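Local coordinates for protein haloacid delahogenase-like family hydrolase (Xanthomonas campestris pv. campestris, PDB 2PKE) that probably acts as a magnesium-dependent phosphatase of the haloacid dehalogenase-like hydrolase family, at residues A[31-34]-A[35-39]; A[9-12]-A[13-16]; A[143-146]-A[147-150]; A[162-165]-A[166-169]. All blocks are in the same frame, centred on the assembly; numbering follows the deposited sequence.

Contact 1. Residues A[31-34]-A[35-39]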
# COMPACT_ATOMS: atom_id res chain seq x y z
N TYR A 31 18.35 -6.13 2.86
CA TYR A 31 18.19 -5.41 4.08
C TYR A 31 19.46 -5.53 4.95
O TYR A 31 19.86 -4.59 5.63
CB TYR A 31 16.95 -5.91 4.81
CG TYR A 31 15.68 -5.37 4.23
CD1 TYR A 31 15.30 -4.07 4.47
CD2 TYR A 31 14.85 -6.16 3.46
CE1 TYR A 31 14.10 -3.54 3.94
CE2 TYR A 31 13.67 -5.65 2.94
CZ TYR A 31 13.31 -4.34 3.20
OH TYR A 31 12.16 -3.86 2.69
N ARG A 32 20.10 -6.69 4.95
CA ARG A 32 21.35 -6.82 5.71
C ARG A 32 22.45 -5.95 5.11
O ARG A 32 23.32 -5.42 5.84
CB ARG A 32 21.78 -8.29 5.75
CG ARG A 32 21.03 -9.08 6.78
CD ARG A 32 21.33 -10.56 6.63
NE ARG A 32 21.57 -11.21 7.92
CZ ARG A 32 20.64 -11.45 8.84
NH1 ARG A 32 19.37 -11.08 8.65
NH2 ARG A 32 20.99 -12.05 9.98
N THR A 33 22.45 -5.82 3.79
CA THR A 33 23.41 -4.93 3.11
C THR A 33 23.17 -3.47 3.49
O THR A 33 24.12 -2.71 3.74
CB THR A 33 23.28 -5.05 1.59
OG1 THR A 33 23.65 -6.39 1.23
CG2 THR A 33 24.19 -4.06 0.89
N ALA A 34 21.89 -3.12 3.54
CA ALA A 34 21.44 -1.80 3.99
C ALA A 34 21.98 -1.46 5.38
O ALA A 34 22.45 -0.36 5.63
CB ALA A 34 19.91 -1.73 3.98
N GLU A 35 21.90 -2.44 6.27
CA GLU A 35 22.30 -2.31 7.66
C GLU A 35 23.81 -2.19 7.80
O GLU A 35 24.30 -1.40 8.59
CB GLU A 35 21.80 -3.51 8.44
CG GLU A 35 21.56 -3.26 9.93
CD GLU A 35 20.42 -4.12 10.50
OE1 GLU A 35 19.80 -4.91 9.73
OE2 GLU A 35 20.13 -3.98 11.72
N ALA A 36 24.55 -2.98 7.01
CA ALA A 36 26.02 -2.91 6.98
C ALA A 36 26.51 -1.62 6.34
O ALA A 36 27.55 -1.11 6.73
CB ALA A 36 26.62 -4.13 6.24
N ASP A 37 25.79 -1.10 5.35
CA ASP A 37 26.16 0.21 4.76
C ASP A 37 25.88 1.32 5.77
O ASP A 37 26.71 2.22 5.92
CB ASP A 37 25.41 0.50 3.46
CG ASP A 37 25.84 -0.40 2.30
OD1 ASP A 37 27.03 -0.77 2.23
OD2 ASP A 37 24.98 -0.74 1.47
N PHE A 38 24.75 1.23 6.47
CA PHE A 38 24.41 2.15 7.58
C PHE A 38 25.53 2.19 8.63
O PHE A 38 26.07 3.26 8.92
CB PHE A 38 23.08 1.70 8.21
CG PHE A 38 22.65 2.50 9.40
CD1 PHE A 38 22.35 3.85 9.28
CD2 PHE A 38 22.46 1.90 10.62
CE1 PHE A 38 21.91 4.58 10.38
CE2 PHE A 38 22.04 2.65 11.73
CZ PHE A 38 21.77 3.98 11.58
N GLU A 39 25.90 1.03 9.14
CA GLU A 39 27.00 0.88 10.11
C GLU A 39 28.31 1.45 9.56
O GLU A 39 29.04 2.13 10.28
CB GLU A 39 27.11 -0.61 10.49
CG GLU A 39 28.34 -1.02 11.32
O HOH W 1 27.13 -3.45 2.69
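Thr33 and Asp37, one helical turn apart, lie side by side and point the same way from the helix surface. Followed from its root, the Asp37 side chain first meets a carbonyl: CB packs 3.5 Å from Thr33 O, and CG sits nearer still to that oxygen. At the tip OD2 comes 3.1 Å from Thr33 O, two acceptors facing each other without a bond, and 3.5 Å from Thr33 CG2. That methyl stands anti to its backbone N (chi1 of OG1 -64°), a rotation that lays it toward Asp37 and leaves the hydroxyl for Asp29 O. OD1 accepts a hydrogen bond of 2.7 Å from water 1, which also donates to Thr33 O at 3.3 Å. Thr33 O therefore receives both the water and the backbone N of Asp37, the latter at 2.8 Å, and the water joins carboxylate to carbonyl. These residues belong to helix 28-42 of the all-helical cap that accompanies the Rossmann-like core in this HAD-type hydrolase. Its regular i to i+4 bonding continues with Ala36 N on Arg32 O, and with Phe38 N 2.9 Å from Ala34 O. Ala34 and Phe38 face inward: the methyl of Ala34 touches Ile102 and Thr106 of helix 93-107, while the Phe38 ring packs on Met79 and Ala83 of helix 72-86.

Contact 2. Residues A[9-12]-A[13-16]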
# COMPACT_ATOMS: atom_id res chain seq x y z
N ASP A 9 -14.39 -30.25 -6.23
CA ASP A 9 -14.79 -31.42 -5.48
C ASP A 9 -13.60 -32.37 -5.49
O ASP A 9 -12.70 -32.24 -6.30
CB ASP A 9 -16.05 -32.08 -6.08
CG ASP A 9 -17.34 -31.24 -5.83
OD1 ASP A 9 -17.39 -30.51 -4.80
OD2 ASP A 9 -18.28 -31.32 -6.67
N GLY A 10 -13.60 -33.32 -4.56
CA GLY A 10 -12.56 -34.34 -4.53
C GLY A 10 -11.24 -33.94 -3.90
O GLY A 10 -10.29 -34.70 -3.99
N GLN A 11 -11.18 -32.72 -3.33
CA GLN A 11 -10.02 -32.25 -2.54
C GLN A 11 -10.51 -31.37 -1.40
O GLN A 11 -11.60 -30.78 -1.48
CB GLN A 11 -8.99 -31.49 -3.41
CG GLN A 11 -9.43 -30.12 -3.83
CD GLN A 11 -8.55 -29.54 -4.94
OE1 GLN A 11 -8.47 -30.12 -6.02
NE2 GLN A 11 -7.88 -28.42 -4.67
N ALA A 12 -9.72 -31.26 -0.33
CA ALA A 12 -10.12 -30.50 0.86
C ALA A 12 -9.50 -29.10 0.82
O ALA A 12 -10.22 -28.11 0.91
CB ALA A 12 -9.74 -31.23 2.14
N ILE A 13 -8.19 -29.00 0.60
CA ILE A 13 -7.55 -27.69 0.50
C ILE A 13 -7.88 -27.07 -0.88
O ILE A 13 -7.84 -27.76 -1.90
CB ILE A 13 -6.00 -27.80 0.69
CG1 ILE A 13 -5.62 -28.23 2.11
CG2 ILE A 13 -5.24 -26.49 0.24
CD1 ILE A 13 -6.22 -27.44 3.18
N GLN A 14 -8.25 -25.80 -0.92
CA GLN A 14 -8.62 -25.15 -2.17
C GLN A 14 -7.71 -23.99 -2.56
O GLN A 14 -7.71 -23.59 -3.72
CB GLN A 14 -10.06 -24.62 -2.08
CG GLN A 14 -11.13 -25.67 -1.78
CD GLN A 14 -11.37 -26.60 -2.91
OE1 GLN A 14 -11.05 -26.28 -4.06
NE2 GLN A 14 -11.96 -27.77 -2.61
N LEU A 15 -6.96 -23.44 -1.60
CA LEU A 15 -6.21 -22.23 -1.82
C LEU A 15 -4.86 -22.31 -1.13
O LEU A 15 -4.78 -22.72 -0.00
CB LEU A 15 -6.98 -21.02 -1.32
CG LEU A 15 -6.34 -19.65 -1.49
CD1 LEU A 15 -6.14 -19.20 -2.96
CD2 LEU A 15 -7.15 -18.56 -0.74
N VAL A 16 -3.81 -21.96 -1.84
CA VAL A 16 -2.49 -21.96 -1.25
C VAL A 16 -1.96 -20.53 -1.33
O VAL A 16 -1.90 -19.94 -2.40
CB VAL A 16 -1.56 -22.92 -1.94
CG1 VAL A 16 -0.18 -22.89 -1.25
CG2 VAL A 16 -2.14 -24.34 -1.95
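Gln11 sets its CG between the backbone N and the carbonyl carbon (chi1 73°) and then runs extended, which carries its amide over the chain to the carbonyl of Ile13; Gln14 instead bends at chi2 (-70°) and folds its amide back toward Gln11. The turn leads into strand 15-18, the strand of the parallel Rossmann-like sheet that precedes the metal-binding aspartates of the HAD fold. Gln11 NE2 donates to Ile13 O over 2.8 Å, the oxygen lying close to the amide plane and the nitrogen in the plane of the carbonyl. A second bond, to Asp127 O, takes up the same NE2, so the amide ties the turn to the loop before strand 129-135. The two glutamine side chains cross obliquely with their amide planes 15° apart, and Gln14 NE2 comes 3.7 Å from Gln11 CG. That nitrogen is bonded to Arg8 O, drawing the chain before the turn against its far end. On helix 236-250, Asp244 OD1 accepts from the backbone N of both Ala12 and Ile13, and Ala247 packs on their side chains. CG of Gln11 also lies 3.4 Å from Ile13 O, the oxygen its NE2 holds.

Contact 3. Residues A[143-146]-A[147-150]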
# COMPACT_ATOMS: atom_id res chain seq x y z
N GLN A 143 5.92 -4.08 -7.28
CA GLN A 143 7.07 -4.03 -8.17
C GLN A 143 7.94 -5.30 -8.04
O GLN A 143 8.45 -5.78 -9.05
CB GLN A 143 7.85 -2.73 -7.99
CG GLN A 143 7.16 -1.47 -8.62
CD GLN A 143 6.53 -1.70 -10.04
OE1 GLN A 143 5.40 -1.28 -10.29
NE2 GLN A 143 7.26 -2.38 -10.93
N LYS A 144 8.05 -5.87 -6.86
CA LYS A 144 8.84 -7.08 -6.65
C LYS A 144 8.22 -8.25 -7.40
O LYS A 144 8.94 -8.93 -8.12
CB LYS A 144 9.04 -7.41 -5.17
CG LYS A 144 9.90 -6.38 -4.34
CD LYS A 144 10.41 -7.04 -3.03
CE LYS A 144 10.43 -6.18 -1.80
NZ LYS A 144 11.46 -6.67 -0.77
N ILE A 145 6.91 -8.43 -7.30
CA ILE A 145 6.28 -9.50 -8.07
C ILE A 145 6.50 -9.32 -9.59
O ILE A 145 6.71 -10.28 -10.29
CB ILE A 145 4.79 -9.74 -7.66
CG1 ILE A 145 4.20 -10.94 -8.40
CG2 ILE A 145 3.92 -8.53 -7.88
CD1 ILE A 145 4.89 -12.29 -8.06
N GLU A 146 6.48 -8.10 -10.09
CA GLU A 146 6.73 -7.86 -11.53
C GLU A 146 8.21 -8.11 -11.89
O GLU A 146 8.48 -8.83 -12.82
CB GLU A 146 6.20 -6.47 -11.94
CG GLU A 146 6.07 -6.17 -13.50
CD GLU A 146 5.01 -7.02 -14.31
OE1 GLU A 146 3.90 -7.33 -13.79
OE2 GLU A 146 5.30 -7.37 -15.49
N GLN A 147 9.15 -7.58 -11.10
CA GLN A 147 10.59 -7.82 -11.29
C GLN A 147 10.94 -9.30 -11.23
O GLN A 147 11.97 -9.70 -11.76
CB GLN A 147 11.44 -7.14 -10.18
CG GLN A 147 11.46 -5.59 -10.07
CD GLN A 147 12.23 -5.06 -8.81
OE1 GLN A 147 11.61 -4.67 -7.79
NE2 GLN A 147 13.57 -5.07 -8.88
N SER A 148 10.14 -10.08 -10.51
CA SER A 148 10.48 -11.47 -10.17
C SER A 148 10.35 -12.38 -11.35
O SER A 148 11.02 -13.39 -11.39
CB SER A 148 9.61 -12.04 -9.02
OG SER A 148 8.25 -12.21 -9.42
N GLY A 149 9.45 -12.04 -12.27
CA GLY A 149 9.04 -12.93 -13.35
C GLY A 149 7.89 -13.85 -13.01
O GLY A 149 7.31 -14.48 -13.90
N LEU A 150 7.49 -13.90 -11.74
CA LEU A 150 6.40 -14.77 -11.30
C LEU A 150 4.97 -14.19 -11.43
O LEU A 150 4.04 -14.82 -11.00
CB LEU A 150 6.61 -15.16 -9.81
CG LEU A 150 7.92 -15.85 -9.40
CD1 LEU A 150 8.01 -15.89 -7.92
CD2 LEU A 150 8.00 -17.27 -9.95
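Ile145 and Leu150 cross at about a right angle, the end of the isoleucine meeting the root of the leucine: CD1 lies 3.8 Å from Leu150 CB. Ile145 holds CG1 anti to its backbone N (chi1 -175°), which sends CD1 along the helix toward its C-terminal end, where it also touches Ser148 OG at 3.6 Å. Ser148 turns its hydroxyl back over the last turn: OG donates to Ile145 O at 2.6 Å, approaching 34° out of the carbonyl plane, and accepts from Leu150 N at 3.0 Å. Gln147, unlike Ile145, runs back along the helix, its CG packed 3.2 Å from Gln143 O, the carbonyl that takes a nearly linear bond from Gln147 N at 2.8 Å. Lys144 leaves on the same flank, and both end on His109, Gln147 NE2 at its O and Lys144 NZ at its NE2. NZ also forms a salt bridge with the side chain of Asp21, a magnesium-site residue that probably binds the ion through its main-chain oxygen, as in HAD relatives. Gly149 leaves helical angles with positive phi, and only a weak bond joins its N to Glu146 O. The serine makes an ST turn there, closing helix 138-148 of a beta-alpha-beta unit in the HAD core.

Contact 4. Residues A[162-165]-A[166-169]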
# COMPACT_ATOMS: atom_id res chain seq x y z
N GLU A 162 -0.68 -5.68 8.32
CA GLU A 162 -0.14 -6.59 9.31
C GLU A 162 -0.69 -7.97 9.02
O GLU A 162 -1.83 -8.11 8.58
CB GLU A 162 -0.46 -6.21 10.75
CG GLU A 162 0.16 -7.14 11.82
CD GLU A 162 1.66 -7.16 11.74
OE1 GLU A 162 2.21 -7.97 10.97
OE2 GLU A 162 2.30 -6.30 12.37
N LYS A 163 0.15 -8.96 9.29
CA LYS A 163 -0.21 -10.37 9.15
C LYS A 163 -0.63 -10.89 10.54
O LYS A 163 0.17 -11.22 11.36
CB LYS A 163 0.95 -11.17 8.61
CG LYS A 163 0.96 -11.25 7.07
CD LYS A 163 2.17 -12.05 6.58
CE LYS A 163 2.13 -12.27 5.10
NZ LYS A 163 3.47 -12.76 4.61
N ASP A 164 -1.92 -10.89 10.78
CA ASP A 164 -2.47 -11.29 12.06
C ASP A 164 -3.73 -12.07 11.78
O ASP A 164 -4.22 -12.03 10.65
CB ASP A 164 -2.65 -10.08 12.99
CG ASP A 164 -3.52 -8.96 12.40
OD1 ASP A 164 -4.42 -9.20 11.57
OD2 ASP A 164 -3.32 -7.80 12.84
N PRO A 165 -4.25 -12.79 12.79
CA PRO A 165 -5.41 -13.66 12.51
C PRO A 165 -6.59 -12.94 11.88
O PRO A 165 -7.23 -13.47 10.96
CB PRO A 165 -5.74 -14.30 13.90
CG PRO A 165 -4.47 -14.17 14.67
CD PRO A 165 -3.81 -12.91 14.20
N GLN A 166 -6.84 -11.71 12.32
CA GLN A 166 -7.99 -10.96 11.83
C GLN A 166 -7.81 -10.67 10.34
O GLN A 166 -8.77 -10.76 9.55
CB GLN A 166 -8.13 -9.63 12.57
CG GLN A 166 -8.04 -9.70 14.08
CD GLN A 166 -6.61 -9.53 14.64
OE1 GLN A 166 -5.81 -10.47 14.63
NE2 GLN A 166 -6.32 -8.36 15.21
N THR A 167 -6.60 -10.29 9.97
CA THR A 167 -6.29 -10.00 8.56
C THR A 167 -6.43 -11.24 7.67
O THR A 167 -7.05 -11.18 6.60
CB THR A 167 -4.91 -9.37 8.40
OG1 THR A 167 -4.89 -8.15 9.14
CG2 THR A 167 -4.62 -9.05 6.95
N TYR A 168 -5.81 -12.32 8.09
CA TYR A 168 -5.95 -13.55 7.35
C TYR A 168 -7.41 -13.94 7.22
O TYR A 168 -7.84 -14.29 6.12
CB TYR A 168 -5.11 -14.65 7.95
CG TYR A 168 -3.64 -14.62 7.62
CD1 TYR A 168 -3.16 -14.95 6.35
CD2 TYR A 168 -2.70 -14.30 8.61
CE1 TYR A 168 -1.73 -14.93 6.09
CE2 TYR A 168 -1.33 -14.32 8.35
CZ TYR A 168 -0.87 -14.62 7.08
OH TYR A 168 0.49 -14.64 6.81
N ALA A 169 -8.20 -13.83 8.30
CA ALA A 169 -9.64 -14.17 8.23
C ALA A 169 -10.39 -13.28 7.22
O ALA A 169 -11.25 -13.75 6.47
CB ALA A 169 -10.26 -14.05 9.61
O HOH W 2 -3.66 -5.71 8.26
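Asp164 OD1 is gripped by two donors of Thr167: the backbone N at 2.9 Å, nearly along the C-O axis, and OG1 at 2.7 Å, from above the carboxylate plane. The aspartate is the N-cap of helix 165-175, and its CG, placed between the backbone N and the carbonyl carbon (chi1 56°), swings the carboxylate over the first turn. Asp164 O meanwhile takes a nearly straight bond from Tyr168 N at 3.0 Å. The close-packed side lies inward, where the Lys163 methylenes run slantwise past the phenol end of Tyr168 and CD comes 3.1 Å from Tyr168 OH, itself bonded to Ser191 O. Helix 189-198 covers this flank through Asp192, Pro195 and Val196. The solvent side has no apolar core: the Gln166 amide stacks on the Asp164 carboxylate, planes 23° apart, and lies against the proline ring, OE1 3.2 Å from Pro165 CD. Water 2 accepts from Glu162 N and donates to Thr167 OG1. Extended to its tip, Lys163 reaches the buried end of the contact, where two carboxylates, of Asp192 and the magnesium ligand Asp19, and the carbonyl of Ile133 hold NZ. This grip sets its position beside Asp19, consistent with the motif III lysine of HAD enzymes.

Contact 1 lies on the helical cap, while contacts 2, 3 and 4 belong to the sheet-containing core. Contact 2 sits at the edge of that core, far from the metal, its centre 42 Å from that of contact 1. Contacts 3 and 4 frame opposite ends of helices, a C-terminal serine turn against an N-terminal aspartate cap, and from each a lysine leads inward to an aspartate of the magnesium site. All four are partly buried; contact 2 has no fully exposed residue among those that touch. Amides and carbonyls dominate contact 2 at the entry to a central strand; in contact 1, ordinary helical bonds are supplemented by a water beside a surface carboxylate.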